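Local coordinates for protein cytosol aminopeptidase (Coxiella burnetii, PDB 3IJ3) that probably cleaves amino-terminal residues from peptides, as a manganese-dependent metalloaminopeptidase of the M17 family, at residues G73-I78 / Q86-G91; Q41-D46 / S66-L71; R323-I328 / E413-T418; R407-S412 / A428-L433; I233-G238 / M286-Q291. One frame throughout, in Å; residues are numbered along the deposited sequence.

Contact 1: G73-I78 / Q86-G91; sequences GTICSI and QRVLLG
I75-I78 and R87-L90 pair as the two arms of an antiparallel beta hairpin at the margin of the mixed sheet of the N-terminal domain, their directions 170° apart. C76 and L89 form a hydrogen-bonded pair: C76 N gives to L89 O over 2.9 Å, and L89 N returns a bond to C76 O. I78 N reaches R87 O at 2.9 Å, but the return bond from R87 N is weak, and I78 O accepts a shorter bond from Q86 N at 2.7 Å. Two residues, Q86 and R87, thus face I78, which is a classic beta bulge. At the other end G73, with a positive phi (87°) that suits glycine, sends its N to G91 O at 2.9 Å.

Isoleucine, valine and leucine side chains make most of the packing on both faces. On one, the CB of I75 rests 3.8 Å from V88 CG1, while I75 CG2, anti to the carbonyl carbon, meets L90 CD1 at 3.7 Å. On the other, I78 CD1 lies 4.0 Å from L89 CG, and W51 of helix 48-52 covers I78, R87 and L89. Strand 38-43 pairs with the other edge of 86-91 through V88 and L90. The chemistry implies a division of labour: backbone bonds set the register and fix the bulge, while the C76, I78 and L89 side chains carry their face onto helices 48-52 and 57-66.

Contact 2: Q41-D46 / S66-L71; sequences QPMMPD and SGFVGL
P45 lies against the backbone of V69 and G70, and its ring can be traced atom by atom. CB sits 3.5 Å from V69 O, CG keeps the same distance from that oxygen, and CD has moved along to G70 O, also at 3.5 Å. One edge of the ring therefore passes over two successive carbonyl oxygens. Proline fits here because it offers only C-H groups to them; the CA of P45 adds a CA-H...O contact to V69 O at 3.4 Å. No conventional hydrogen bond joins 41-46 to 66-71.

Glycine suits position 70, since its phi of 95° is readily adopted by this residue and its bare CA can come within 4.6 Å of P45 CA. The G70 nitrogen lies 3.5 Å above the plane of the F68 ring, over its centre. At the edge of the same ring M43 CG approaches F68 CE2 at 4.2 Å. M43 begins by pointing toward the loop, with CG anti to the backbone N (chi1 -177°), but its end turns off to L48 and W51 of helix 48-52. F68 also touches L48, C76 and L89.

At the start of the loop, S66 OG accepts from F68 N at 3.2 Å, and G67 leaves helix 57-66 with positive phi. This is an ST turn at a helix end, in the loop that leads from that helix to the hairpin of an alpha/beta domain.

Contact 3: R323-I328 / E413-T418; sequences RKTIEI and EVADLT
T325 and D416 hold each other by two bonds in opposite senses. T325 N gives to D416 OD2 at 2.8 Å, meeting the carboxylate on its anti side and 29° out of its plane, and D416 N gives to T325 OG1 at 2.9 Å. The threonine hydroxyl can accept here because chi1 (51°) sets OG1 between the backbone N and the carbonyl carbon, facing the D416 backbone. Beyond this knot the strands run parallel: E327 N bonds L417 O at 2.9 Å, and the small A415 CB fits 3.8 Å from E327 CB.

The next shell fixes these groups. A water 2.6 Å from D416 OD2 also donates to R323 O. E327, extended beyond CG, carries OE1 to S412 OG and to a second water, 2.8 Å away, which accepts from E413 N. T325 OG1 is further hydrogen-bonded to Y143 O of the third subunit, while F434 of helix 427-436 covers I326 and L417.

Because a backbone carbonyl can only accept, the T325 hydroxyl probably gives its proton to Y143 of that subunit while receiving D416 N, so one oxygen takes part in both the strand pair and the subunit interface.

Contact 4: R407-S412 / A428-L433; sequences RNYLKS and AITAAL
The backbones of R407 and L433 come no nearer than 6.6 Å between CA atoms, where a short 3-10 turn lies beside helix 427-436, and no direct hydrogen bond links the two. Side chains close the gap. L433 sends its two methyls to different parts of one residue: CD1 rests 3.6 Å from R407 N, and CD2 touches R407 CG at 4.2 Å. L410 enters between L433 and T430. Its CD2 meets T430 CG2 at 3.7 Å, crossing it obliquely, and its CD1 reaches back to T430 O at 3.9 Å and, more loosely, to L433 CB.

T430 and L433 stand three residues apart, the spacing that puts two side chains on the same side of an alpha helix, and L410 lies across that side within the catalytic domain. Threonine works in this place by dividing its branches. With chi1 at -58° its CG2 is anti to the backbone N and faces the leucine, while OG1 turns back to bond A426 O one helical turn earlier. Y409, modelled in two conformers, lies next to P370 of the fourth subunit.

Beside L433 the joint becomes polar. The R407 chain, bent at chi3 (60°), brings NH1 to a water 2.8 Å away, and this water donates to L433 O at 2.9 Å. The same carbonyl is also hydrogen-bonded to H437 ND1, against whose side chain R407 packs. Turn residues 407-410 are themselves closed by L410 N, which bonds R407 O at 3.0 Å.

Contact 5: I233-G238 / M286-Q291; sequences IDLKWG and MIMLQQ. With SO4 (sulfate ion), chain G; SO4 (sulfate ion), chain H.
K236 NZ has two partners, O3 of a sulfate, probably from the crystallisation liquor, at 2.6 Å and E349 in a salt bridge, on the face of strand 231-237 turned away from the helix. Strand alternation puts L235 and W237 on the other face, where they pack on the end of helix 275-289: a helix-on-sheet joint of the alpha/beta catalytic domain, built around a Met-aromatic contact.

M288 does most of the covering. Its CG stands over the five-membered ring of W237, 3.5 Å from the centroid and only 10° off the normal, a CH-pi contact. The sulfur follows over the same face, with SD 3.9 Å from that centroid. Methionine suits the place, for its unbranched chain can lie flat on an indole, and its bend at chi3 (-71°) turns CE toward L235 CD1, 4.4 Å away. F200 of helix 186-200 packs on M288 as well.

Helix 275-289 ends in a Schellman motif, with Q291 supplying the positive phi. Just before it, Q290 NE2 bonds O4 of a second sulfate at 2.8 Å and also D165. The six-membered ring of W237 reaches this end, CZ3 lying 4.1 Å from I287 CG2 and CH2 3.9 Å from Q291 CA.

In the fold
The five contacts fall into three places. Contacts 2 and 1, in that order along the chain, belong to the N-terminal domain; their centres are about 8 Å apart, and the neighbouring strands 38-43 and 85-91 bond them into one sheet. Contact 5 comes next, in the large mixed sheet of the catalytic domain, with its centre about 41 Å from that of contact 1. Contacts 3 and 4 share the far end of this domain, across the chain's centre from contacts 1 and 2. Their segments alternate in sequence, their centres lie about 12 Å apart, and E327 with S412 and T418 with L410 connect them. Contacts 1, 3 and 4 also meet other subunits, so both the N-terminal and the catalytic domain take part in the six-chain assembly.

Contact 1: G73-I78 / Q86-G91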
# COMPACT_ATOMS: atom_id res chain seq x y z
N GLY A 73 41.24 -6.37 9.56
CA GLY A 73 40.89 -6.98 8.28
C GLY A 73 41.85 -6.73 7.14
O GLY A 73 41.71 -7.34 6.09
N THR A 74 42.82 -5.83 7.32
CA THR A 74 43.81 -5.57 6.27
C THR A 74 44.97 -6.50 6.51
O THR A 74 45.16 -6.98 7.63
CB THR A 74 44.32 -4.08 6.24
OG1 THR A 74 45.01 -3.76 7.47
CG2 THR A 74 43.16 -3.13 6.04
N ILE A 75 45.74 -6.77 5.46
CA ILE A 75 46.90 -7.62 5.60
C ILE A 75 48.13 -6.97 4.96
O ILE A 75 48.03 -6.02 4.17
CB ILE A 75 46.70 -9.04 4.98
CG1 ILE A 75 46.46 -8.96 3.47
CG2 ILE A 75 45.55 -9.75 5.64
CD1 ILE A 75 46.57 -10.30 2.73
N CYS A 76 49.29 -7.47 5.37
CA CYS A 76 50.55 -7.06 4.78
C CYS A 76 51.31 -8.35 4.47
O CYS A 76 51.72 -9.07 5.38
CB CYS A 76 51.37 -6.16 5.70
SG CYS A 76 52.92 -5.57 4.93
N SER A 77 51.42 -8.67 3.17
CA SER A 77 52.20 -9.82 2.71
C SER A 77 53.65 -9.36 2.58
O SER A 77 53.94 -8.44 1.80
CB SER A 77 51.66 -10.31 1.36
OG SER A 77 50.31 -10.71 1.50
N ILE A 78 54.53 -9.95 3.36
CA ILE A 78 55.95 -9.56 3.42
C ILE A 78 56.83 -10.51 2.63
O ILE A 78 56.82 -11.71 2.86
CB ILE A 78 56.44 -9.56 4.87
CG1 ILE A 78 55.60 -8.58 5.71
CG2 ILE A 78 57.94 -9.20 4.94
CD1 ILE A 78 55.86 -8.67 7.17
N GLN A 86 57.23 -14.42 2.93
CA GLN A 86 57.87 -14.70 4.21
C GLN A 86 56.83 -14.81 5.35
O GLN A 86 56.93 -15.69 6.21
CB GLN A 86 58.81 -13.52 4.55
CG GLN A 86 59.50 -13.58 5.91
CD GLN A 86 60.29 -12.31 6.25
OE1 GLN A 86 60.21 -11.82 7.36
NE2 GLN A 86 61.01 -11.77 5.28
N ARG A 87 55.85 -13.92 5.34
CA ARG A 87 54.88 -13.80 6.43
C ARG A 87 53.75 -12.91 6.05
O ARG A 87 53.89 -12.06 5.18
CB ARG A 87 55.59 -13.15 7.65
CG ARG A 87 54.72 -12.65 8.83
CD ARG A 87 55.60 -12.02 9.95
NE ARG A 87 56.66 -12.96 10.34
CZ ARG A 87 56.54 -13.92 11.25
NH1 ARG A 87 55.42 -14.08 11.96
NH2 ARG A 87 57.57 -14.72 11.47
N VAL A 88 52.60 -13.11 6.69
CA VAL A 88 51.48 -12.23 6.45
C VAL A 88 51.03 -11.64 7.79
O VAL A 88 50.77 -12.37 8.75
CB VAL A 88 50.29 -12.95 5.77
CG1 VAL A 88 49.07 -12.00 5.64
CG2 VAL A 88 50.70 -13.47 4.38
N LEU A 89 50.99 -10.32 7.87
CA LEU A 89 50.45 -9.67 9.07
C LEU A 89 48.96 -9.45 8.82
O LEU A 89 48.56 -9.06 7.73
CB LEU A 89 51.11 -8.30 9.34
CG LEU A 89 52.62 -8.31 9.47
CD1 LEU A 89 53.14 -6.85 9.60
CD2 LEU A 89 53.00 -9.16 10.65
N LEU A 90 48.14 -9.72 9.83
CA LEU A 90 46.69 -9.48 9.77
C LEU A 90 46.31 -8.46 10.84
O LEU A 90 46.51 -8.68 12.04
CB LEU A 90 45.90 -10.78 10.02
CG LEU A 90 44.38 -10.67 10.17
CD1 LEU A 90 43.71 -10.22 8.85
CD2 LEU A 90 43.79 -12.01 10.71
N GLY A 91 45.75 -7.33 10.42
CA GLY A 91 45.27 -6.35 11.39
C GLY A 91 44.04 -6.93 12.09
O GLY A 91 43.16 -7.46 11.43

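Contact 2: Q41-D46 / S66-L71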
# COMPACT_ATOMS: atom_id res chain seq x y z
N GLN A 41 50.36 -13.69 11.25
CA GLN A 41 50.49 -13.12 12.59
C GLN A 41 49.52 -11.96 12.82
O GLN A 41 49.54 -11.00 12.06
CB GLN A 41 51.92 -12.63 12.78
CG GLN A 41 52.22 -11.94 14.13
CD GLN A 41 53.65 -11.53 14.26
OE1 GLN A 41 54.48 -11.82 13.38
NE2 GLN A 41 53.97 -10.82 15.35
N PRO A 42 48.70 -12.03 13.88
CA PRO A 42 47.81 -10.91 14.13
C PRO A 42 48.60 -9.70 14.64
O PRO A 42 49.64 -9.85 15.30
CB PRO A 42 46.86 -11.44 15.22
CG PRO A 42 47.68 -12.42 15.96
CD PRO A 42 48.56 -13.08 14.91
N MET A 43 48.09 -8.51 14.35
CA MET A 43 48.77 -7.29 14.72
C MET A 43 47.79 -6.15 14.95
O MET A 43 46.80 -6.02 14.24
CB MET A 43 49.74 -6.91 13.57
CG MET A 43 50.62 -5.66 13.79
SD MET A 43 51.68 -5.78 15.22
CE MET A 43 52.75 -7.18 14.86
N MET A 44 48.07 -5.35 15.97
CA MET A 44 47.28 -4.15 16.24
C MET A 44 48.22 -2.97 16.05
O MET A 44 49.45 -3.12 16.18
CB MET A 44 46.67 -4.17 17.64
CG MET A 44 45.62 -5.24 17.82
SD MET A 44 44.67 -5.06 19.32
CE MET A 44 43.65 -3.63 18.92
N PRO A 45 47.66 -1.80 15.72
CA PRO A 45 48.47 -0.61 15.49
C PRO A 45 49.50 -0.29 16.56
O PRO A 45 50.64 0.05 16.23
CB PRO A 45 47.42 0.50 15.42
CG PRO A 45 46.21 -0.16 14.93
CD PRO A 45 46.23 -1.54 15.50
N ASP A 46 49.12 -0.40 17.83
CA ASP A 46 50.02 -0.05 18.92
C ASP A 46 51.25 -0.92 19.04
O ASP A 46 52.27 -0.46 19.55
CB ASP A 46 49.27 -0.05 20.27
CG ASP A 46 48.29 1.12 20.41
OD1 ASP A 46 48.27 2.04 19.55
OD2 ASP A 46 47.54 1.13 21.40
N SER A 66 54.23 -0.19 2.22
CA SER A 66 52.92 -0.77 1.91
C SER A 66 51.74 0.03 2.45
O SER A 66 50.64 -0.11 1.95
CB SER A 66 52.83 -2.19 2.47
OG SER A 66 52.65 -2.15 3.88
N GLY A 67 51.95 0.84 3.49
CA GLY A 67 50.87 1.60 4.09
C GLY A 67 50.08 0.82 5.14
O GLY A 67 49.08 1.31 5.67
N PHE A 68 50.54 -0.39 5.46
CA PHE A 68 49.88 -1.19 6.48
C PHE A 68 50.13 -0.57 7.83
O PHE A 68 51.27 -0.32 8.19
CB PHE A 68 50.41 -2.63 6.48
CG PHE A 68 49.81 -3.51 7.58
CD1 PHE A 68 48.57 -4.11 7.42
CD2 PHE A 68 50.54 -3.79 8.73
CE1 PHE A 68 48.03 -4.95 8.43
CE2 PHE A 68 50.03 -4.61 9.74
CZ PHE A 68 48.78 -5.20 9.59
N VAL A 69 49.06 -0.36 8.58
CA VAL A 69 49.15 0.23 9.91
C VAL A 69 48.39 -0.59 10.98
O VAL A 69 48.27 -0.18 12.12
CB VAL A 69 48.63 1.67 9.88
CG1 VAL A 69 49.54 2.53 9.01
CG2 VAL A 69 47.20 1.73 9.37
N GLY A 70 47.90 -1.77 10.61
CA GLY A 70 47.20 -2.62 11.55
C GLY A 70 45.69 -2.50 11.58
O GLY A 70 45.06 -2.99 12.51
N LEU A 71 45.10 -1.85 10.57
CA LEU A 71 43.64 -1.72 10.54
C LEU A 71 43.03 -3.11 10.44
O LEU A 71 43.51 -3.96 9.68
CB LEU A 71 43.17 -0.86 9.37
CG LEU A 71 43.66 0.59 9.36
CD1 LEU A 71 42.95 1.32 8.22
CD2 LEU A 71 43.38 1.29 10.69

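Contact 3: R323-I328 / E413-T418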
# COMPACT_ATOMS: atom_id res chain seq x y z
N ARG A 323 -4.45 -32.07 22.28
CA ARG A 323 -5.91 -32.01 22.39
C ARG A 323 -6.43 -30.60 22.72
O ARG A 323 -7.49 -30.46 23.37
CB ARG A 323 -6.46 -33.07 23.35
CG ARG A 323 -6.13 -34.53 22.97
CD ARG A 323 -6.46 -35.47 24.16
NE ARG A 323 -6.14 -36.88 23.94
CZ ARG A 323 -7.05 -37.84 23.72
NH1 ARG A 323 -6.66 -39.09 23.54
NH2 ARG A 323 -8.34 -37.55 23.70
N LYS A 324 -5.67 -29.57 22.32
CA LYS A 324 -6.09 -28.18 22.44
C LYS A 324 -6.56 -27.80 21.03
O LYS A 324 -6.11 -28.41 20.05
CB LYS A 324 -4.97 -27.27 22.88
CG LYS A 324 -4.49 -27.55 24.27
CD LYS A 324 -3.43 -26.55 24.74
CE LYS A 324 -2.96 -26.87 26.16
NZ LYS A 324 -4.04 -26.73 27.15
N THR A 325 -7.46 -26.85 20.92
CA THR A 325 -7.91 -26.40 19.58
C THR A 325 -7.28 -25.03 19.29
O THR A 325 -7.23 -24.19 20.17
CB THR A 325 -9.43 -26.34 19.46
OG1 THR A 325 -9.98 -25.59 20.54
CG2 THR A 325 -10.00 -27.78 19.46
N ILE A 326 -6.82 -24.83 18.06
CA ILE A 326 -6.20 -23.57 17.65
C ILE A 326 -7.02 -22.94 16.52
O ILE A 326 -7.24 -23.58 15.49
CB ILE A 326 -4.82 -23.80 17.06
CG1 ILE A 326 -3.93 -24.56 18.04
CG2 ILE A 326 -4.18 -22.48 16.70
CD1 ILE A 326 -2.72 -25.11 17.31
N GLU A 327 -7.46 -21.72 16.73
CA GLU A 327 -8.15 -20.98 15.70
C GLU A 327 -7.06 -20.27 14.90
O GLU A 327 -6.28 -19.47 15.45
CB GLU A 327 -9.12 -19.97 16.27
CG GLU A 327 -9.87 -19.20 15.13
CD GLU A 327 -10.85 -18.16 15.62
OE1 GLU A 327 -10.73 -17.70 16.79
OE2 GLU A 327 -11.75 -17.78 14.81
N ILE A 328 -7.04 -20.50 13.60
CA ILE A 328 -6.04 -19.88 12.74
C ILE A 328 -6.48 -18.46 12.37
O ILE A 328 -7.48 -18.25 11.65
CB ILE A 328 -5.82 -20.68 11.44
CG1 ILE A 328 -5.41 -22.13 11.76
CG2 ILE A 328 -4.75 -19.97 10.53
CD1 ILE A 328 -4.15 -22.24 12.69
N GLU A 413 -12.66 -16.64 20.53
CA GLU A 413 -14.05 -16.81 20.91
C GLU A 413 -14.54 -18.23 20.53
O GLU A 413 -15.60 -18.67 21.01
CB GLU A 413 -14.96 -15.80 20.18
CG GLU A 413 -14.65 -14.33 20.45
CD GLU A 413 -14.93 -13.92 21.88
OE1 GLU A 413 -15.69 -14.62 22.56
OE2 GLU A 413 -14.40 -12.89 22.32
N VAL A 414 -13.79 -18.94 19.69
CA VAL A 414 -14.19 -20.22 19.16
C VAL A 414 -13.38 -21.41 19.69
O VAL A 414 -13.93 -22.41 20.11
CB VAL A 414 -14.08 -20.18 17.61
CG1 VAL A 414 -14.44 -21.53 16.97
CG2 VAL A 414 -15.01 -19.12 17.05
N ALA A 415 -12.07 -21.28 19.68
CA ALA A 415 -11.16 -22.36 20.07
C ALA A 415 -10.49 -22.07 21.39
O ALA A 415 -10.72 -21.03 22.01
CB ALA A 415 -10.08 -22.53 18.97
N ASP A 416 -9.59 -22.97 21.82
CA ASP A 416 -8.83 -22.73 23.06
C ASP A 416 -7.92 -21.50 22.98
O ASP A 416 -7.73 -20.77 23.98
CB ASP A 416 -8.02 -23.97 23.45
CG ASP A 416 -8.90 -25.13 23.84
OD1 ASP A 416 -9.91 -24.90 24.57
OD2 ASP A 416 -8.57 -26.29 23.43
N LEU A 417 -7.35 -21.26 21.79
CA LEU A 417 -6.53 -20.08 21.56
C LEU A 417 -6.35 -19.85 20.07
O LEU A 417 -6.67 -20.69 19.27
CB LEU A 417 -5.15 -20.18 22.20
CG LEU A 417 -4.16 -21.18 21.64
CD1 LEU A 417 -2.73 -20.91 22.25
CD2 LEU A 417 -4.61 -22.63 21.88
N THR A 418 -5.89 -18.67 19.72
CA THR A 418 -5.58 -18.35 18.34
C THR A 418 -4.10 -18.56 18.15
O THR A 418 -3.36 -18.72 19.12
CB THR A 418 -5.89 -16.89 17.99
OG1 THR A 418 -5.07 -16.01 18.78
CG2 THR A 418 -7.37 -16.55 18.21
O HOH W 1 -9.67 -28.63 23.83
O HOH W 2 -12.30 -15.69 17.86

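Contact 4: R407-S412 / A428-L433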
# COMPACT_ATOMS: atom_id res chain seq x y z
N ARG A 407 -0.79 -13.23 27.11
CA ARG A 407 -1.56 -14.43 26.75
C ARG A 407 -2.95 -14.01 26.29
O ARG A 407 -3.55 -14.70 25.48
CB ARG A 407 -1.63 -15.41 27.90
CG ARG A 407 -0.33 -16.18 28.09
CD ARG A 407 -0.32 -16.98 29.39
NE ARG A 407 -1.38 -17.98 29.49
CZ ARG A 407 -1.23 -19.31 29.40
NH1 ARG A 407 -0.04 -19.89 29.18
NH2 ARG A 407 -2.30 -20.10 29.54
N ASN A 408 -3.45 -12.88 26.81
CA ASN A 408 -4.76 -12.35 26.42
C ASN A 408 -4.85 -12.05 24.93
O ASN A 408 -5.93 -12.07 24.36
CB ASN A 408 -5.13 -11.09 27.25
CG ASN A 408 -5.53 -11.41 28.69
OD1 ASN A 408 -5.90 -12.55 29.02
ND2 ASN A 408 -5.50 -10.40 29.55
N TYR A 409 -3.71 -11.75 24.28
CA TYR A 409 -3.67 -11.48 22.83
C TYR A 409 -4.00 -12.71 22.00
O TYR A 409 -4.37 -12.58 20.81
CB TYR A 409 -2.30 -10.97 22.33
CG TYR A 409 -1.88 -9.58 22.78
CD1 TYR A 409 -2.80 -8.54 22.87
CD2 TYR A 409 -0.53 -9.27 22.97
CE1 TYR A 409 -2.41 -7.26 23.26
CE2 TYR A 409 -0.14 -7.99 23.36
CZ TYR A 409 -1.07 -7.00 23.49
OH TYR A 409 -0.68 -5.73 23.86
N LEU A 410 -3.89 -13.89 22.62
CA LEU A 410 -4.11 -15.18 21.94
C LEU A 410 -5.53 -15.71 22.24
O LEU A 410 -5.85 -16.87 21.96
CB LEU A 410 -3.03 -16.18 22.35
CG LEU A 410 -1.65 -15.81 21.83
CD1 LEU A 410 -0.59 -16.78 22.39
CD2 LEU A 410 -1.65 -15.80 20.31
N LYS A 411 -6.39 -14.87 22.80
CA LYS A 411 -7.77 -15.28 23.15
C LYS A 411 -8.60 -15.54 21.88
O LYS A 411 -8.52 -14.78 20.92
CB LYS A 411 -8.46 -14.19 23.98
CG LYS A 411 -9.98 -14.36 24.12
CD LYS A 411 -10.63 -13.29 25.00
CE LYS A 411 -12.17 -13.33 24.89
NZ LYS A 411 -12.70 -14.72 25.10
N SER A 412 -9.37 -16.64 21.90
CA SER A 412 -10.27 -17.00 20.79
C SER A 412 -11.69 -17.09 21.31
O SER A 412 -11.90 -17.55 22.44
CB SER A 412 -9.89 -18.37 20.21
OG SER A 412 -10.83 -18.74 19.22
N ALA A 428 7.40 -11.52 18.55
CA ALA A 428 8.28 -12.59 19.09
C ALA A 428 7.75 -13.13 20.37
O ALA A 428 7.66 -14.39 20.55
CB ALA A 428 9.67 -12.07 19.29
N ILE A 429 7.31 -12.22 21.26
CA ILE A 429 6.81 -12.69 22.54
C ILE A 429 5.59 -13.52 22.29
O ILE A 429 5.40 -14.58 22.89
CB ILE A 429 6.48 -11.55 23.48
CG1 ILE A 429 7.79 -10.85 23.86
CG2 ILE A 429 5.75 -12.06 24.76
CD1 ILE A 429 7.58 -9.51 24.57
N THR A 430 4.74 -13.05 21.37
CA THR A 430 3.50 -13.74 21.07
C THR A 430 3.74 -15.21 20.64
O THR A 430 3.07 -16.12 21.15
CB THR A 430 2.67 -12.90 19.99
OG1 THR A 430 2.41 -11.60 20.52
CG2 THR A 430 1.33 -13.61 19.71
N ALA A 431 4.68 -15.46 19.73
CA ALA A 431 4.97 -16.82 19.27
C ALA A 431 5.45 -17.75 20.39
O ALA A 431 5.04 -18.92 20.50
CB ALA A 431 5.98 -16.80 18.15
N ALA A 432 6.34 -17.22 21.21
CA ALA A 432 6.89 -17.94 22.33
C ALA A 432 5.80 -18.26 23.35
O ALA A 432 5.78 -19.37 23.90
CB ALA A 432 8.05 -17.12 22.98
N LEU A 433 4.91 -17.30 23.61
CA LEU A 433 3.80 -17.54 24.58
C LEU A 433 2.86 -18.59 24.04
O LEU A 433 2.27 -19.35 24.80
CB LEU A 433 2.96 -16.29 24.90
CG LEU A 433 3.48 -15.21 25.80
CD1 LEU A 433 2.51 -13.99 25.75
CD2 LEU A 433 3.71 -15.72 27.23
O HOH W 3 1.93 -18.81 27.59

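Contact 5: I233-G238 / M286-Q291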
# COMPACT_ATOMS: atom_id res chain seq x y z
N ILE A 233 9.97 -35.96 11.50
CA ILE A 233 11.23 -36.72 11.65
C ILE A 233 11.50 -36.85 13.16
O ILE A 233 11.51 -35.84 13.86
CB ILE A 233 12.39 -35.95 11.00
CG1 ILE A 233 12.10 -35.70 9.53
CG2 ILE A 233 13.74 -36.71 11.17
CD1 ILE A 233 12.88 -34.52 8.94
N ASP A 234 11.81 -38.07 13.62
CA ASP A 234 12.04 -38.38 15.04
C ASP A 234 13.28 -39.25 15.16
O ASP A 234 13.25 -40.43 14.81
CB ASP A 234 10.79 -39.09 15.58
CG ASP A 234 10.80 -39.34 17.11
OD1 ASP A 234 11.78 -39.00 17.79
OD2 ASP A 234 9.77 -39.87 17.63
N LEU A 235 14.39 -38.65 15.58
CA LEU A 235 15.67 -39.34 15.74
C LEU A 235 16.00 -39.54 17.21
O LEU A 235 15.75 -38.65 18.04
CB LEU A 235 16.80 -38.55 15.05
CG LEU A 235 18.27 -38.98 15.26
CD1 LEU A 235 19.18 -38.45 14.14
CD2 LEU A 235 18.82 -38.50 16.63
N LYS A 236 16.56 -40.71 17.54
CA LYS A 236 17.00 -41.01 18.90
C LYS A 236 18.40 -41.60 18.90
O LYS A 236 18.78 -42.36 18.02
CB LYS A 236 16.04 -41.95 19.64
CG LYS A 236 14.73 -41.29 19.98
CD LYS A 236 13.79 -42.17 20.79
CE LYS A 236 12.66 -41.31 21.37
NZ LYS A 236 11.72 -42.08 22.24
N TRP A 237 19.15 -41.24 19.94
CA TRP A 237 20.52 -41.73 20.12
C TRP A 237 20.92 -41.68 21.58
O TRP A 237 20.45 -40.84 22.33
CB TRP A 237 21.49 -40.83 19.32
CG TRP A 237 22.96 -41.03 19.54
CD1 TRP A 237 23.79 -41.76 18.77
CD2 TRP A 237 23.77 -40.45 20.58
NE1 TRP A 237 25.08 -41.70 19.26
CE2 TRP A 237 25.09 -40.89 20.36
CE3 TRP A 237 23.51 -39.59 21.65
CZ2 TRP A 237 26.16 -40.51 21.20
CZ3 TRP A 237 24.55 -39.22 22.49
CH2 TRP A 237 25.87 -39.68 22.26
N GLY A 238 21.79 -42.60 21.97
CA GLY A 238 22.34 -42.56 23.30
C GLY A 238 21.82 -43.57 24.28
O GLY A 238 20.84 -44.27 24.01
N MET A 286 26.61 -32.43 16.74
CA MET A 286 27.71 -32.14 17.67
C MET A 286 27.63 -32.99 18.93
O MET A 286 28.65 -33.50 19.42
CB MET A 286 27.77 -30.64 18.02
CG MET A 286 28.23 -29.76 16.89
SD MET A 286 29.94 -30.07 16.46
CE MET A 286 30.69 -30.02 18.05
N ILE A 287 26.42 -33.18 19.44
CA ILE A 287 26.21 -34.01 20.62
C ILE A 287 26.71 -35.44 20.36
O ILE A 287 27.40 -36.02 21.19
CB ILE A 287 24.72 -34.01 21.00
CG1 ILE A 287 24.32 -32.64 21.58
CG2 ILE A 287 24.40 -35.12 22.00
CD1 ILE A 287 22.78 -32.50 21.77
N MET A 288 26.41 -35.96 19.17
CA MET A 288 26.82 -37.33 18.80
C MET A 288 28.32 -37.43 18.49
O MET A 288 28.99 -38.40 18.91
CB MET A 288 25.93 -37.85 17.64
CG MET A 288 24.45 -38.05 18.08
SD MET A 288 23.34 -38.74 16.82
CE MET A 288 23.16 -37.37 15.63
N LEU A 289 28.85 -36.44 17.79
CA LEU A 289 30.29 -36.39 17.49
C LEU A 289 31.14 -36.36 18.74
O LEU A 289 32.21 -36.96 18.79
CB LEU A 289 30.62 -35.16 16.63
CG LEU A 289 30.32 -35.24 15.14
CD1 LEU A 289 30.39 -33.88 14.48
CD2 LEU A 289 31.29 -36.23 14.47
N GLN A 290 30.68 -35.62 19.74
CA GLN A 290 31.40 -35.44 21.00
C GLN A 290 30.96 -36.41 22.09
O GLN A 290 31.45 -36.37 23.22
CB GLN A 290 31.21 -34.00 21.45
CG GLN A 290 31.85 -32.98 20.53
CD GLN A 290 33.35 -32.85 20.75
OE1 GLN A 290 33.82 -32.85 21.90
NE2 GLN A 290 34.11 -32.71 19.67
N GLN A 291 30.06 -37.31 21.72
CA GLN A 291 29.54 -38.34 22.62
C GLN A 291 29.13 -37.81 23.99
O GLN A 291 29.54 -38.35 25.01
CB GLN A 291 30.55 -39.52 22.73
CG GLN A 291 30.76 -40.20 21.35
CD GLN A 291 31.60 -41.46 21.38
OE1 GLN A 291 32.18 -41.82 22.39
NE2 GLN A 291 31.66 -42.14 20.24
S SO4 G . 12.53 -45.17 23.35
O1 SO4 G . 12.93 -45.59 22.01
O2 SO4 G . 13.08 -46.09 24.34
O3 SO4 G . 13.04 -43.84 23.61
O4 SO4 G . 11.07 -45.17 23.46
S SO4 H . 37.70 -33.08 21.35
O1 SO4 H . 39.10 -33.03 20.92
O2 SO4 H . 37.32 -34.47 21.62
O3 SO4 H . 37.52 -32.31 22.57
O4 SO4 H . 36.84 -32.55 20.30